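Local coordinates for protein putative amidohydrolase/peptidase (Burkholderia cenocepacia, PDB 4WJB) that probably hydrolyses non-peptide carbon-nitrogen bonds as a zinc-dependent enzyme of the peptidase M20 family, at residues 116-121 with 411-416. Residues are numbered along the deposited sequence; the frame is centred on the assembly and turned at random.
Sequences LEVVRA and DVLLRA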
# COMPACT_ATOMS: atom_id res chain seq x y z
N LEU A 116 37.82 -16.62 -21.51
CA LEU A 116 38.50 -17.84 -21.94
C LEU A 116 38.63 -17.85 -23.47
O LEU A 116 39.68 -18.20 -24.01
CB LEU A 116 37.75 -19.09 -21.47
CG LEU A 116 38.29 -20.42 -21.99
CD1 LEU A 116 39.72 -20.69 -21.51
CD2 LEU A 116 37.37 -21.57 -21.59
N GLU A 117 37.57 -17.45 -24.16
CA GLU A 117 37.59 -17.42 -25.61
C GLU A 117 38.63 -16.43 -26.12
O GLU A 117 39.27 -16.67 -27.15
CB GLU A 117 36.20 -17.09 -26.17
CG GLU A 117 36.18 -16.78 -27.66
CD GLU A 117 36.76 -17.89 -28.54
OE1 GLU A 117 36.69 -19.07 -28.16
OE2 GLU A 117 37.28 -17.56 -29.63
N VAL A 118 38.81 -15.33 -25.40
CA VAL A 118 39.83 -14.35 -25.75
C VAL A 118 41.22 -15.00 -25.71
O VAL A 118 42.03 -14.81 -26.63
CB VAL A 118 39.79 -13.12 -24.81
CG1 VAL A 118 41.05 -12.28 -24.95
CG2 VAL A 118 38.56 -12.27 -25.12
N VAL A 119 41.47 -15.78 -24.67
CA VAL A 119 42.75 -16.48 -24.54
C VAL A 119 42.94 -17.46 -25.69
O VAL A 119 43.98 -17.47 -26.35
CB VAL A 119 42.85 -17.23 -23.20
CG1 VAL A 119 44.02 -18.22 -23.22
CG2 VAL A 119 43.01 -16.24 -22.06
N ARG A 120 41.92 -18.28 -25.94
CA ARG A 120 41.96 -19.24 -27.04
C ARG A 120 42.17 -18.57 -28.39
O ARG A 120 42.92 -19.08 -29.23
CB ARG A 120 40.67 -20.07 -27.07
CG ARG A 120 40.56 -21.07 -25.93
CD ARG A 120 39.17 -21.70 -25.90
NE ARG A 120 39.09 -22.81 -24.96
CZ ARG A 120 37.99 -23.52 -24.73
NH1 ARG A 120 36.87 -23.23 -25.38
NH2 ARG A 120 38.02 -24.52 -23.86
N ALA A 121 41.53 -17.42 -28.60
CA ALA A 121 41.63 -16.71 -29.87
C ALA A 121 43.03 -16.13 -30.07
O ALA A 121 43.56 -16.14 -31.17
CB ALA A 121 40.59 -15.61 -29.96
N ASP A 411 33.98 -10.64 -29.34
CA ASP A 411 34.86 -10.00 -30.31
C ASP A 411 35.33 -8.63 -29.83
O ASP A 411 36.50 -8.27 -29.98
CB ASP A 411 34.17 -9.87 -31.67
CG ASP A 411 34.64 -10.91 -32.67
OD1 ASP A 411 35.82 -11.31 -32.61
OD2 ASP A 411 33.84 -11.30 -33.54
N VAL A 412 34.41 -7.86 -29.25
CA VAL A 412 34.74 -6.56 -28.68
C VAL A 412 35.71 -6.72 -27.50
O VAL A 412 36.69 -5.98 -27.40
CB VAL A 412 33.47 -5.80 -28.22
CG1 VAL A 412 33.85 -4.52 -27.48
CG2 VAL A 412 32.57 -5.49 -29.42
N LEU A 413 35.44 -7.69 -26.63
CA LEU A 413 36.32 -7.98 -25.50
C LEU A 413 37.73 -8.35 -25.97
O LEU A 413 38.73 -7.90 -25.42
CB LEU A 413 35.77 -9.12 -24.63
CG LEU A 413 36.67 -9.43 -23.42
CD1 LEU A 413 36.61 -8.27 -22.42
CD2 LEU A 413 36.31 -10.75 -22.74
N LEU A 414 37.78 -9.20 -26.99
CA LEU A 414 39.06 -9.61 -27.58
C LEU A 414 39.88 -8.40 -28.03
O LEU A 414 41.05 -8.29 -27.69
CB LEU A 414 38.82 -10.55 -28.76
CG LEU A 414 40.03 -10.86 -29.64
CD1 LEU A 414 41.15 -11.52 -28.83
CD2 LEU A 414 39.64 -11.73 -30.83
N ARG A 415 39.26 -7.49 -28.77
CA ARG A 415 39.99 -6.34 -29.30
C ARG A 415 40.37 -5.35 -28.21
O ARG A 415 41.45 -4.76 -28.24
CB ARG A 415 39.17 -5.63 -30.38
CG ARG A 415 38.84 -6.54 -31.55
CD ARG A 415 39.88 -6.42 -32.65
NE ARG A 415 39.45 -5.45 -33.66
CZ ARG A 415 39.13 -5.77 -34.92
NH1 ARG A 415 38.73 -4.83 -35.75
NH2 ARG A 415 39.22 -7.03 -35.35
N ALA A 416 39.47 -5.15 -27.25
CA ALA A 416 39.74 -4.27 -26.11
C ALA A 416 40.91 -4.80 -25.28
O ALA A 416 41.84 -4.05 -24.95
CB ALA A 416 38.49 -4.13 -25.24
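V118 packs against L413 and L414, and its two methyls divide the work. Its CB points toward segment 411-416 and forks there. CG2 lies anti to the carbonyl carbon and touches both leucines: it sits 3.6 Å from L413 CD2 and 3.7 Å from the backbone CA of L414. CG1, anti to the backbone N (chi1 166°), goes to L414 CD1 at 4.0 Å. V118 lies roughly perpendicular to the L413 side chain. The two methyls of L414 reach residues one turn apart: CD1 meets V118, and CD2 meets A121 CB at 4.1 Å. No hydrogen bond links the segments; the contact is wholly apolar and buried. The axes of the two segments come within 9.3 Å and cross at -62°. V118 and L414 sit where the helices come closest, their CA atoms 5.1 Å apart. Both helices, 109-124 and 403-421, belong to the zinc-binding catalytic domain of the M20 fold, and the L413 side chain lies about 10 Å from that of the zinc ligand H203. L413 also touches I385 of strand 382-387. Helix 345-357 packs on V412 and A416, while E117 and R120 of the other segment meet helix 21-31.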